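Local structure of type I site-specific restriction-modification system, R (Restriction) subunit (Vibrio vulnificus, 3H1T) at residues A[202-207]-A[354-359]; A[339-344]-A[568-573]; A[24-29]-A[93-98]; A[48-53]-A[78-83]. The protein probably acts as the ATP-dependent DNA-translocating and DNA-cleaving subunit of a type I restriction enzyme, here as a fragment holding putative nuclease and helicase-like motor domains. All coordinates share one frame; numbering follows the deposited sequence.

Contact 1. Residues A[202-207]-A[354-359]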
loop_
_atom_site.group_PDB
_atom_site.type_symbol
_atom_site.label_atom_id
_atom_site.label_comp_id
_atom_site.label_asym_id
_atom_site.label_seq_id
_atom_site.Cartn_x
_atom_site.Cartn_y
_atom_site.Cartn_z
ATOM N N LEU A 202 -4.079 2.301 14.277
ATOM C CA LEU A 202 -3.017 1.976 13.328
ATOM C C LEU A 202 -3.537 1.382 12.006
ATOM O O LEU A 202 -4.514 0.622 11.984
ATOM C CB LEU A 202 -2.025 1.000 13.970
ATOM C CG LEU A 202 -0.746 0.720 13.176
ATOM C CD1 LEU A 202 -0.015 2.044 12.893
ATOM C CD2 LEU A 202 0.148 -0.241 13.969
ATOM N N ILE A 203 -2.879 1.750 10.906
ATOM C CA ILE A 203 -3.222 1.258 9.577
ATOM C C ILE A 203 -1.934 0.797 8.915
ATOM O O ILE A 203 -0.968 1.549 8.859
ATOM C CB ILE A 203 -3.806 2.361 8.688
ATOM C CG1 ILE A 203 -4.968 3.044 9.398
ATOM C CG2 ILE A 203 -4.263 1.764 7.378
ATOM C CD1 ILE A 203 -5.420 4.319 8.739
ATOM N N THR A 204 -1.914 -0.434 8.424
ATOM C CA THR A 204 -0.740 -0.959 7.749
ATOM C C THR A 204 -1.050 -1.126 6.266
ATOM O O THR A 204 -1.991 -1.825 5.884
ATOM C CB THR A 204 -0.312 -2.324 8.317
ATOM O OG1 THR A 204 -0.159 -2.221 9.733
ATOM C CG2 THR A 204 1.012 -2.761 7.699
HETATM N N MSE A 205 -0.261 -0.462 5.437
HETATM C CA MSE A 205 -0.439 -0.531 3.998
HETATM C C MSE A 205 0.927 -0.650 3.336
HETATM O O MSE A 205 1.842 0.109 3.653
HETATM C CB MSE A 205 -1.145 0.727 3.483
HETATM C CG MSE A 205 -2.637 0.849 3.813
HETATM SE SE MSE A 205 -3.389 2.542 3.178
HETATM C CE MSE A 205 -3.841 2.013 1.388
ATOM N N ALA A 206 1.068 -1.606 2.427
ATOM C CA ALA A 206 2.323 -1.799 1.718
ATOM C C ALA A 206 2.667 -0.508 0.972
ATOM O O ALA A 206 1.784 0.197 0.479
ATOM C CB ALA A 206 2.193 -2.952 0.747
ATOM N N THR A 207 3.953 -0.188 0.909
ATOM C CA THR A 207 4.385 1.019 0.231
ATOM C C THR A 207 3.917 1.061 -1.225
ATOM O O THR A 207 3.999 0.067 -1.952
ATOM C CB THR A 207 5.923 1.159 0.296
ATOM O OG1 THR A 207 6.356 2.166 -0.624
ATOM C CG2 THR A 207 6.594 -0.138 -0.048
ATOM N N GLY A 354 -1.447 0.131 18.962
ATOM C CA GLY A 354 -2.311 -1.028 19.071
ATOM C C GLY A 354 -2.396 -1.795 17.766
ATOM O O GLY A 354 -1.727 -1.449 16.794
ATOM N N ASN A 355 -3.212 -2.841 17.728
ATOM C CA ASN A 355 -3.332 -3.613 16.510
ATOM C C ASN A 355 -4.036 -2.836 15.413
ATOM O O ASN A 355 -4.985 -2.091 15.666
ATOM C CB ASN A 355 -4.047 -4.924 16.779
ATOM C CG ASN A 355 -3.184 -5.888 17.559
ATOM O OD1 ASN A 355 -1.970 -5.987 17.322
ATOM N ND2 ASN A 355 -3.799 -6.618 18.479
ATOM N N PRO A 356 -3.562 -3.002 14.172
ATOM C CA PRO A 356 -4.105 -2.331 12.990
ATOM C C PRO A 356 -5.603 -2.529 12.769
ATOM O O PRO A 356 -6.135 -3.611 13.008
ATOM C CB PRO A 356 -3.256 -2.908 11.855
ATOM C CG PRO A 356 -2.913 -4.302 12.357
ATOM C CD PRO A 356 -2.562 -4.021 13.794
ATOM N N ILE A 357 -6.279 -1.473 12.327
ATOM C CA ILE A 357 -7.712 -1.549 12.050
ATOM C C ILE A 357 -7.919 -2.146 10.655
ATOM O O ILE A 357 -9.006 -2.592 10.296
ATOM C CB ILE A 357 -8.375 -0.144 12.190
ATOM C CG1 ILE A 357 -7.673 0.899 11.322
ATOM C CG2 ILE A 357 -8.280 0.309 13.634
ATOM C CD1 ILE A 357 -8.094 0.899 9.893
ATOM N N TYR A 358 -6.831 -2.162 9.887
ATOM C CA TYR A 358 -6.818 -2.710 8.544
ATOM C C TYR A 358 -5.380 -2.908 8.066
ATOM O O TYR A 358 -4.484 -2.129 8.408
ATOM C CB TYR A 358 -7.558 -1.778 7.577
ATOM C CG TYR A 358 -7.692 -2.332 6.179
ATOM C CD1 TYR A 358 -8.356 -3.536 5.950
ATOM C CD2 TYR A 358 -7.148 -1.667 5.088
ATOM C CE1 TYR A 358 -8.483 -4.056 4.660
ATOM C CE2 TYR A 358 -7.262 -2.180 3.794
ATOM C CZ TYR A 358 -7.934 -3.374 3.587
ATOM O OH TYR A 358 -8.074 -3.871 2.315
ATOM N N THR A 359 -5.176 -3.970 7.292
ATOM C CA THR A 359 -3.878 -4.287 6.725
ATOM C C THR A 359 -4.028 -4.610 5.241
ATOM O O THR A 359 -4.812 -5.473 4.868
ATOM C CB THR A 359 -3.224 -5.542 7.377
ATOM O OG1 THR A 359 -2.906 -5.285 8.748
ATOM C CG2 THR A 359 -1.946 -5.905 6.632
HETATM O O HOH W 1 -5.249 0.498 16.150
HETATM O O HOH W 2 -0.252 -4.995 9.864
#
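Ile357 and Leu202 make the first backbone link between a central strand and the edge strand of a RecA-like, P-loop NTPase domain: strand 200-205, which runs into the probable nucleotide-binding loop, carries strand 358-360 parallel along its flank. Ile357 N donates to Leu202 O at 2.8 Å (163° at the hydrogen), and farther along Thr204 N donates to Tyr358 O at 3.1 Å, both donors arriving nearly along the C=O axis.

The Ile357 side chain stays close to the acceptor of the first of these bonds. Its CB is 3.9 Å from Leu202 O. With CG1 set between the backbone N and the carbonyl carbon (chi1 54°), Ile357 CG1 comes within 3.2 Å of Leu202 O. The tip, CD1, then meets Ile203 CG1 at 3.8 Å. A branched aliphatic residue suits the place, since it packs on Ile203 and also on Ser193 of helix 181-195.

Gly354, just past the end of helix 347-352, has a phi of 88° at which a CB would jam against the preceding carbonyl. Pro356 has no N-H to satisfy; its CB lies 3.8 Å from Thr204 OG1, the two side chains pointing the same way. Thr204 OG1 is hydrogen-bonded to Tyr350 OH, and one water bridges it to the neighbouring strand, 2.8 Å from Thr204 OG1 and 2.9 Å from Thr359 OG1.

Contact 2. Residues A[339-344]-A[568-573]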
loop_
_atom_site.group_PDB
_atom_site.type_symbol
_atom_site.label_atom_id
_atom_site.label_comp_id
_atom_site.label_asym_id
_atom_site.label_seq_id
_atom_site.Cartn_x
_atom_site.Cartn_y
_atom_site.Cartn_z
ATOM N N ALA A 339 4.128 0.990 6.917
ATOM C CA ALA A 339 4.185 0.176 5.709
ATOM C C ALA A 339 4.638 -1.267 5.955
ATOM O O ALA A 339 4.632 -2.088 5.047
ATOM C CB ALA A 339 5.099 0.848 4.682
ATOM N N THR A 340 5.019 -1.577 7.183
ATOM C CA THR A 340 5.467 -2.921 7.507
ATOM C C THR A 340 4.595 -3.482 8.629
ATOM O O THR A 340 4.179 -2.744 9.519
ATOM C CB THR A 340 6.965 -2.902 7.914
ATOM O OG1 THR A 340 7.117 -2.226 9.158
ATOM C CG2 THR A 340 7.778 -2.126 6.878
ATOM N N PRO A 341 4.288 -4.793 8.588
ATOM C CA PRO A 341 3.452 -5.422 9.614
ATOM C C PRO A 341 4.239 -5.700 10.892
ATOM O O PRO A 341 5.448 -5.527 10.927
ATOM C CB PRO A 341 3.001 -6.698 8.933
ATOM C CG PRO A 341 4.242 -7.110 8.217
ATOM C CD PRO A 341 4.701 -5.788 7.580
ATOM N N LEU A 342 3.546 -6.123 11.945
ATOM C CA LEU A 342 4.191 -6.415 13.220
ATOM C C LEU A 342 5.221 -7.523 13.052
ATOM O O LEU A 342 4.868 -8.661 12.752
ATOM C CB LEU A 342 3.166 -6.872 14.259
ATOM C CG LEU A 342 3.539 -6.687 15.740
ATOM C CD1 LEU A 342 2.651 -7.575 16.573
ATOM C CD2 LEU A 342 5.002 -7.041 15.992
ATOM N N ARG A 343 6.489 -7.183 13.260
ATOM C CA ARG A 343 7.579 -8.148 13.146
ATOM C C ARG A 343 8.548 -7.921 14.315
ATOM O O ARG A 343 8.152 -7.360 15.336
ATOM C CB ARG A 343 8.276 -8.005 11.788
ATOM C CG ARG A 343 7.378 -8.345 10.573
ATOM C CD ARG A 343 6.979 -9.820 10.581
ATOM N NE ARG A 343 6.274 -10.266 9.379
ATOM C CZ ARG A 343 4.948 -10.355 9.275
ATOM N NH1 ARG A 343 4.170 -10.030 10.301
ATOM N NH2 ARG A 343 4.397 -10.767 8.141
ATOM N N GLU A 344 9.810 -8.311 14.190
ATOM C CA GLU A 344 10.755 -8.160 15.300
ATOM C C GLU A 344 11.281 -6.775 15.662
ATOM O O GLU A 344 11.488 -6.482 16.850
ATOM C CB GLU A 344 11.939 -9.091 15.093
ATOM C CG GLU A 344 11.556 -10.554 15.144
ATOM C CD GLU A 344 12.753 -11.467 15.212
ATOM O OE1 GLU A 344 13.595 -11.427 14.284
ATOM O OE2 GLU A 344 12.844 -12.224 16.203
ATOM N N PRO A 568 6.333 -14.681 3.561
ATOM C CA PRO A 568 5.233 -15.061 2.670
ATOM C C PRO A 568 3.862 -14.504 3.067
ATOM O O PRO A 568 3.017 -14.235 2.213
ATOM C CB PRO A 568 5.280 -16.587 2.717
ATOM C CG PRO A 568 6.713 -16.873 3.068
ATOM C CD PRO A 568 6.946 -15.880 4.149
ATOM N N ASP A 569 3.647 -14.320 4.361
ATOM C CA ASP A 569 2.371 -13.803 4.835
ATOM C C ASP A 569 2.109 -12.400 4.320
ATOM O O ASP A 569 1.024 -12.114 3.835
ATOM C CB ASP A 569 2.314 -13.827 6.361
ATOM C CG ASP A 569 2.242 -15.236 6.916
ATOM O OD1 ASP A 569 1.899 -16.156 6.144
ATOM O OD2 ASP A 569 2.514 -15.440 8.118
ATOM N N PHE A 570 3.102 -11.528 4.407
ATOM C CA PHE A 570 2.939 -10.165 3.936
ATOM C C PHE A 570 3.334 -9.998 2.468
ATOM O O PHE A 570 2.714 -9.209 1.740
ATOM C CB PHE A 570 3.763 -9.197 4.795
ATOM C CG PHE A 570 3.390 -7.755 4.605
ATOM C CD1 PHE A 570 2.265 -7.226 5.236
ATOM C CD2 PHE A 570 4.138 -6.938 3.772
ATOM C CE1 PHE A 570 1.898 -5.913 5.037
ATOM C CE2 PHE A 570 3.773 -5.613 3.569
ATOM C CZ PHE A 570 2.649 -5.105 4.204
ATOM N N ASP A 571 4.342 -10.743 2.020
ATOM C CA ASP A 571 4.807 -10.611 0.641
ATOM C C ASP A 571 4.356 -11.683 -0.336
ATOM O O ASP A 571 4.423 -11.464 -1.541
ATOM C CB ASP A 571 6.341 -10.572 0.572
ATOM C CG ASP A 571 6.966 -9.815 1.720
ATOM O OD1 ASP A 571 6.345 -8.832 2.208
ATOM O OD2 ASP A 571 8.088 -10.202 2.128
ATOM N N GLY A 572 3.892 -12.825 0.163
ATOM C CA GLY A 572 3.522 -13.897 -0.743
ATOM C C GLY A 572 4.852 -14.478 -1.207
ATOM O O GLY A 572 5.895 -14.038 -0.731
ATOM N N TYR A 573 4.843 -15.453 -2.111
ATOM C CA TYR A 573 6.088 -16.053 -2.603
ATOM C C TYR A 573 6.456 -15.397 -3.925
ATOM O O TYR A 573 5.600 -14.834 -4.611
ATOM C CB TYR A 573 5.938 -17.574 -2.809
ATOM C CG TYR A 573 5.625 -18.347 -1.541
ATOM C CD1 TYR A 573 4.307 -18.569 -1.134
ATOM C CD2 TYR A 573 6.650 -18.806 -0.712
ATOM C CE1 TYR A 573 4.019 -19.228 0.065
ATOM C CE2 TYR A 573 6.372 -19.459 0.489
ATOM C CZ TYR A 573 5.054 -19.662 0.869
ATOM O OH TYR A 573 4.781 -20.278 2.063
#
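Pro341 and Phe570 bring the two backbones nearest, yet their CA atoms remain 7.4 Å apart and no hydrogen bond joins the segments, so side chains carry the contact. The Pro341 ring sits over one face of Phe570: CD is 3.6 Å from the ring centroid and only 10° off its normal, a CH-pi contact, while CG meets Phe570 CD1 at 3.6 Å. Phe570 CG is anti to the backbone N (chi1 -165°), which carries it off the short helix toward Pro341; chi2, 79°, sets the turn of the ring. Proline suits the partner position, offering a rigid apolar ring with polarised CH groups. Ala339 O approaches Phe570 CZ obliquely at 3.7 Å.

Ala339 and Thr340 end a Thr-Ala-Thr sequence that matches motif III of superfamily 2 helicases, and Ala339 N is bonded to Glu310 of the DECH sequence. In the chain, helix 568-571 comes between strands 552-556 and 576-582 of the second RecA-like sheet, so the packing joins the two motor domains.

Pro341 CG also lies 3.4 Å above the centre of the Arg343 guanidinium, which stands almost perpendicular to the Phe570 ring, and Arg343 NH2 touches Phe570 CB at 3.8 Å. Arg343 NH1 donates to Leu342 O (2.9 Å), almost in the guanidinium plane, while Arg343 NE forms a salt bridge with Asp567. Asp569 OD2, 5.0 Å from Arg343 NH2, may add a longer-range attraction.

Contact 3. Residues A[24-29]-A[93-98]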
loop_
_atom_site.group_PDB
_atom_site.type_symbol
_atom_site.label_atom_id
_atom_site.label_comp_id
_atom_site.label_asym_id
_atom_site.label_seq_id
_atom_site.Cartn_x
_atom_site.Cartn_y
_atom_site.Cartn_z
ATOM N N LEU A 24 -33.700 -21.005 -16.034
ATOM C CA LEU A 24 -33.135 -19.700 -16.319
ATOM C C LEU A 24 -31.654 -19.560 -16.028
ATOM O O LEU A 24 -31.126 -20.083 -15.031
ATOM C CB LEU A 24 -33.883 -18.608 -15.550
ATOM C CG LEU A 24 -35.360 -18.294 -15.827
ATOM C CD1 LEU A 24 -35.753 -17.156 -14.908
ATOM C CD2 LEU A 24 -35.598 -17.910 -17.292
ATOM N N ASN A 25 -31.013 -18.836 -16.943
ATOM C CA ASN A 25 -29.596 -18.468 -16.954
ATOM C C ASN A 25 -29.286 -17.795 -15.626
ATOM O O ASN A 25 -30.206 -17.392 -14.909
ATOM C CB ASN A 25 -29.376 -17.437 -18.080
ATOM C CG ASN A 25 -28.328 -17.851 -19.056
ATOM O OD1 ASN A 25 -28.301 -19.005 -19.474
ATOM N ND2 ASN A 25 -27.458 -16.916 -19.446
ATOM N N GLU A 26 -28.010 -17.661 -15.279
ATOM C CA GLU A 26 -27.698 -16.960 -14.044
ATOM C C GLU A 26 -28.120 -15.536 -14.356
ATOM O O GLU A 26 -28.721 -14.844 -13.546
ATOM C CB GLU A 26 -26.195 -16.975 -13.735
ATOM C CG GLU A 26 -25.822 -15.949 -12.651
ATOM C CD GLU A 26 -24.498 -16.234 -11.984
ATOM O OE1 GLU A 26 -24.156 -17.432 -11.881
ATOM O OE2 GLU A 26 -23.817 -15.277 -11.540
ATOM N N ALA A 27 -27.792 -15.111 -15.567
ATOM C CA ALA A 27 -28.104 -13.774 -16.036
ATOM C C ALA A 27 -29.601 -13.584 -16.135
ATOM O O ALA A 27 -30.120 -12.537 -15.760
ATOM C CB ALA A 27 -27.467 -13.550 -17.381
ATOM N N ASP A 28 -30.304 -14.607 -16.612
ATOM C CA ASP A 28 -31.749 -14.509 -16.744
ATOM C C ASP A 28 -32.432 -14.413 -15.384
ATOM O O ASP A 28 -33.377 -13.637 -15.220
ATOM C CB ASP A 28 -32.302 -15.698 -17.554
ATOM C CG ASP A 28 -32.043 -15.565 -19.061
ATOM O OD1 ASP A 28 -31.762 -14.432 -19.541
ATOM O OD2 ASP A 28 -32.142 -16.591 -19.774
ATOM N N THR A 29 -31.944 -15.154 -14.390
ATOM C CA THR A 29 -32.591 -15.079 -13.081
ATOM C C THR A 29 -32.292 -13.786 -12.338
ATOM O O THR A 29 -33.041 -13.387 -11.451
ATOM C CB THR A 29 -32.237 -16.266 -12.151
ATOM O OG1 THR A 29 -31.157 -15.898 -11.294
ATOM C CG2 THR A 29 -31.863 -17.488 -12.942
ATOM N N ALA A 93 -25.102 -14.229 -6.956
ATOM C CA ALA A 93 -26.290 -14.783 -7.585
ATOM C C ALA A 93 -25.929 -16.091 -8.258
ATOM O O ALA A 93 -24.770 -16.330 -8.589
ATOM C CB ALA A 93 -26.863 -13.794 -8.607
ATOM N N LYS A 94 -26.918 -16.952 -8.423
ATOM C CA LYS A 94 -26.711 -18.230 -9.060
ATOM C C LYS A 94 -27.971 -18.508 -9.859
ATOM O O LYS A 94 -29.007 -17.892 -9.620
ATOM C CB LYS A 94 -26.481 -19.325 -8.013
ATOM C CG LYS A 94 -25.076 -19.314 -7.414
ATOM C CD LYS A 94 -24.024 -19.764 -8.438
ATOM C CE LYS A 94 -22.583 -19.411 -8.025
ATOM N NZ LYS A 94 -22.099 -20.081 -6.785
ATOM N N PRO A 95 -27.904 -19.419 -10.839
ATOM C CA PRO A 95 -29.110 -19.719 -11.626
ATOM C C PRO A 95 -30.255 -20.259 -10.750
ATOM O O PRO A 95 -30.001 -20.946 -9.762
ATOM C CB PRO A 95 -28.607 -20.749 -12.639
ATOM C CG PRO A 95 -27.457 -21.401 -11.913
ATOM C CD PRO A 95 -26.761 -20.237 -11.274
ATOM N N GLU A 96 -31.508 -19.962 -11.098
ATOM C CA GLU A 96 -32.644 -20.427 -10.290
ATOM C C GLU A 96 -32.678 -21.913 -9.951
ATOM O O GLU A 96 -33.142 -22.293 -8.880
ATOM C CB GLU A 96 -33.983 -20.031 -10.926
ATOM C CG GLU A 96 -34.073 -20.187 -12.427
ATOM C CD GLU A 96 -35.452 -20.649 -12.877
ATOM O OE1 GLU A 96 -36.464 -20.223 -12.268
ATOM O OE2 GLU A 96 -35.523 -21.437 -13.846
ATOM N N ASN A 97 -32.160 -22.751 -10.836
ATOM C CA ASN A 97 -32.147 -24.198 -10.611
ATOM C C ASN A 97 -31.151 -24.711 -9.572
ATOM O O ASN A 97 -31.225 -25.870 -9.161
ATOM C CB ASN A 97 -31.899 -24.922 -11.935
ATOM C CG ASN A 97 -31.105 -24.073 -12.919
ATOM O OD1 ASN A 97 -30.020 -24.459 -13.363
ATOM N ND2 ASN A 97 -31.650 -22.911 -13.271
ATOM N N SER A 98 -30.214 -23.871 -9.149
ATOM C CA SER A 98 -29.225 -24.297 -8.163
ATOM C C SER A 98 -29.543 -23.872 -6.724
ATOM O O SER A 98 -30.161 -22.840 -6.484
ATOM C CB SER A 98 -27.834 -23.780 -8.561
ATOM O OG SER A 98 -27.841 -22.388 -8.817
#
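The carboxylate of Glu96 receives Leu24 N on the anti side of OE2 (2.9 Å), with the donor 34° out of the carboxylate plane, while the flat amide of Asn97 gives a weak bond from ND2 to Leu24 O at 3.4 Å. Just before helix 26-40 begins, Leu24 thus has its backbone N-H bonded and its C=O weakly so. Glu96 reaches back because its CG lies between the backbone N and the carbonyl carbon (chi1 42°) and its chain bends again at chi2; on the way Glu96 CG packs 3.5 Å from Leu24 CB. The apolar methylenes therefore serve the leucine, the charged tip its N-H.

Glu96 and Asn97 are the two middle residues of a type I turn, Pro95 to Ser98, following strand 86-93. Asp77, Glu92 and Lys94 fit the D...ExK pattern of PD-(D/E)XK nucleases, consistent with a nuclease domain, and Ala93 N is bonded to Asp77. Pro95 suits the start of the turn: its N carries no hydrogen and so needs no acceptor, CB lies 3.5 Å from Leu24 O, and CD 4.1 Å from Glu26 CB. Pro95 O takes bonds from both Ser98 N (3.0 Å) and Ser98 OG (2.8 Å).

Contact 4. Residues A[48-53]-A[78-83]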
loop_
_atom_site.group_PDB
_atom_site.type_symbol
_atom_site.label_atom_id
_atom_site.label_comp_id
_atom_site.label_asym_id
_atom_site.label_seq_id
_atom_site.Cartn_x
_atom_site.Cartn_y
_atom_site.Cartn_z
ATOM N N SER A 48 -28.982 5.559 -1.986
ATOM C CA SER A 48 -28.531 4.181 -2.169
ATOM C C SER A 48 -28.419 3.803 -3.638
ATOM O O SER A 48 -29.055 4.425 -4.490
ATOM C CB SER A 48 -29.490 3.221 -1.466
ATOM O OG SER A 48 -29.642 3.594 -0.111
ATOM N N ALA A 49 -27.612 2.786 -3.935
ATOM C CA ALA A 49 -27.446 2.330 -5.313
ATOM C C ALA A 49 -27.114 0.839 -5.383
ATOM O O ALA A 49 -26.830 0.196 -4.363
ATOM C CB ALA A 49 -26.338 3.129 -6.004
ATOM N N ILE A 50 -27.190 0.302 -6.598
ATOM C CA ILE A 50 -26.882 -1.093 -6.894
ATOM C C ILE A 50 -25.883 -1.038 -8.022
ATOM O O ILE A 50 -26.096 -0.335 -9.010
ATOM C CB ILE A 50 -28.079 -1.893 -7.485
ATOM C CG1 ILE A 50 -29.169 -2.103 -6.440
ATOM C CG2 ILE A 50 -27.616 -3.250 -7.958
ATOM C CD1 ILE A 50 -30.292 -1.121 -6.564
ATOM N N THR A 51 -24.777 -1.748 -7.886
ATOM C CA THR A 51 -23.817 -1.789 -8.965
ATOM C C THR A 51 -23.553 -3.256 -9.272
ATOM O O THR A 51 -22.904 -3.993 -8.518
ATOM C CB THR A 51 -22.523 -1.029 -8.631
ATOM O OG1 THR A 51 -21.396 -1.765 -9.126
ATOM C CG2 THR A 51 -22.410 -0.778 -7.149
ATOM N N GLU A 52 -24.129 -3.692 -10.382
ATOM C CA GLU A 52 -23.986 -5.061 -10.843
ATOM C C GLU A 52 -22.603 -5.247 -11.430
ATOM O O GLU A 52 -22.042 -4.337 -12.038
ATOM C CB GLU A 52 -25.012 -5.378 -11.930
ATOM C CG GLU A 52 -26.454 -5.405 -11.496
ATOM C CD GLU A 52 -27.363 -5.963 -12.578
ATOM O OE1 GLU A 52 -27.104 -7.098 -13.052
ATOM O OE2 GLU A 52 -28.334 -5.264 -12.951
ATOM N N GLN A 53 -22.078 -6.450 -11.276
ATOM C CA GLN A 53 -20.769 -6.757 -11.799
ATOM C C GLN A 53 -19.784 -5.691 -11.335
ATOM O O GLN A 53 -19.219 -4.965 -12.145
ATOM C CB GLN A 53 -20.818 -6.801 -13.332
ATOM C CG GLN A 53 -21.666 -7.928 -13.910
ATOM C CD GLN A 53 -21.228 -9.310 -13.442
ATOM O OE1 GLN A 53 -20.046 -9.635 -13.460
ATOM N NE2 GLN A 53 -22.189 -10.134 -13.032
ATOM N N TYR A 78 -23.261 -8.287 -7.303
ATOM C CA TYR A 78 -23.893 -7.043 -6.909
ATOM C C TYR A 78 -23.220 -6.468 -5.687
ATOM O O TYR A 78 -22.781 -7.191 -4.803
ATOM C CB TYR A 78 -25.370 -7.213 -6.562
ATOM C CG TYR A 78 -26.279 -7.697 -7.666
ATOM C CD1 TYR A 78 -26.458 -9.061 -7.901
ATOM C CD2 TYR A 78 -27.043 -6.796 -8.397
ATOM C CE1 TYR A 78 -27.382 -9.516 -8.824
ATOM C CE2 TYR A 78 -27.976 -7.244 -9.323
ATOM C CZ TYR A 78 -28.142 -8.614 -9.525
ATOM O OH TYR A 78 -29.092 -9.113 -10.387
ATOM N N LEU A 79 -23.158 -5.145 -5.647
ATOM C CA LEU A 79 -22.587 -4.432 -4.536
ATOM C C LEU A 79 -23.738 -3.522 -4.147
ATOM O O LEU A 79 -24.302 -2.834 -4.994
ATOM C CB LEU A 79 -21.368 -3.632 -4.993
ATOM C CG LEU A 79 -20.297 -3.098 -4.023
ATOM C CD1 LEU A 79 -20.328 -1.590 -4.032
ATOM C CD2 LEU A 79 -20.497 -3.643 -2.621
ATOM N N LEU A 80 -24.116 -3.529 -2.875
ATOM C CA LEU A 80 -25.217 -2.693 -2.429
ATOM C C LEU A 80 -24.632 -1.525 -1.670
ATOM O O LEU A 80 -24.022 -1.709 -0.631
ATOM C CB LEU A 80 -26.156 -3.501 -1.542
ATOM C CG LEU A 80 -26.665 -4.788 -2.195
ATOM C CD1 LEU A 80 -27.616 -5.468 -1.242
ATOM C CD2 LEU A 80 -27.373 -4.504 -3.501
ATOM N N LYS A 81 -24.803 -0.320 -2.200
ATOM C CA LYS A 81 -24.262 0.862 -1.550
ATOM C C LYS A 81 -25.346 1.615 -0.808
ATOM O O LYS A 81 -26.394 1.927 -1.372
ATOM C CB LYS A 81 -23.576 1.779 -2.584
ATOM C CG LYS A 81 -22.467 1.082 -3.370
ATOM C CD LYS A 81 -21.428 2.039 -3.935
ATOM C CE LYS A 81 -21.928 2.834 -5.116
ATOM N NZ LYS A 81 -20.773 3.313 -5.924
ATOM N N TYR A 82 -25.109 1.870 0.474
ATOM C CA TYR A 82 -26.079 2.614 1.263
ATOM C C TYR A 82 -26.092 4.034 0.714
ATOM O O TYR A 82 -27.138 4.659 0.542
ATOM C CB TYR A 82 -25.677 2.656 2.726
ATOM C CG TYR A 82 -26.628 3.505 3.512
ATOM C CD1 TYR A 82 -27.973 3.151 3.611
ATOM C CD2 TYR A 82 -26.200 4.672 4.136
ATOM C CE1 TYR A 82 -28.871 3.939 4.318
ATOM C CE2 TYR A 82 -27.088 5.468 4.844
ATOM C CZ TYR A 82 -28.422 5.097 4.934
ATOM O OH TYR A 82 -29.300 5.879 5.644
ATOM N N THR A 83 -24.888 4.512 0.442
ATOM C CA THR A 83 -24.646 5.829 -0.100
ATOM C C THR A 83 -23.655 5.634 -1.247
ATOM O O THR A 83 -23.142 4.526 -1.447
ATOM C CB THR A 83 -24.099 6.746 1.009
ATOM O OG1 THR A 83 -25.174 7.545 1.512
ATOM C CG2 THR A 83 -23.010 7.634 0.519
#
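An antiparallel pair at the edge of the mixed sheet of the N-terminal, probable nuclease domain brings Ala49 opposite Lys81 and Thr51 opposite Leu79 as hydrogen-bonded pairs, with Ile50-Leu80 and Glu52-Tyr78 as the non-hydrogen-bonded pairs between and beyond them. The two strand directions are 160° apart. Ala49 and Lys81 exchange N-H...O bonds of 3.0 Å each way; Thr51 and Leu79 also exchange two, of 3.1 Å each, the bond from Leu79 N being the more bent.

On the face bearing Ile50, Glu52 and Tyr78, the tyrosine ring turns one edge toward Ile50. Ile50 CG2 is anti to the backbone N (chi1, to CG1, -69°), which brings this methyl near the ring plane, 3.6 Å from Tyr78 CD2. Glu52 approaches the ring obliquely by its aliphatic part, CG standing 3.2 Å from Tyr78 CE2, and its carboxylate is tilted only 24° from the ring plane. A long residue can thus pack with its methylenes and keep its charge at the exposed end. On the other face Thr51 uses its methyl, CG2, 3.7 Å from Leu79 CB; a beta-branched residue suits the strand.

Where the pairing ends, Ser48 OG donates to Tyr82 O (2.8 Å), and Tyr82 and Thr83 form a classic bulge against strand 86-93. Strand 86-93 also flanks 75-81 on its other side, and helix 26-40 covers the Tyr78 face: Tyr78 OH bonds Thr35 OG1, and the ring rests on Val34 and Leu38.

In the fold
The four contacts fall into two groups. Along the chain, contact 4 is nested within the loop closed by contact 3, and both precede contacts 1 and 2, whose segments alternate. Contacts 3 and 4, centres 19 Å apart, share the N-terminal domain: one joins the start of helix 26-40 to the turn after strand 86-93, the other pairs edge strand 49-55 with its neighbour 75-81. Contacts 1 and 2 have centres about 11 Å apart and touch, Met205 O meeting Ala339 CB at 3.5 Å. Contact 1 forms the edge of the first motor sheet and contact 2 bridges to the second. Contacts 1 and 3 have centres about 39 Å apart, consistent with separate nuclease and translocation modules.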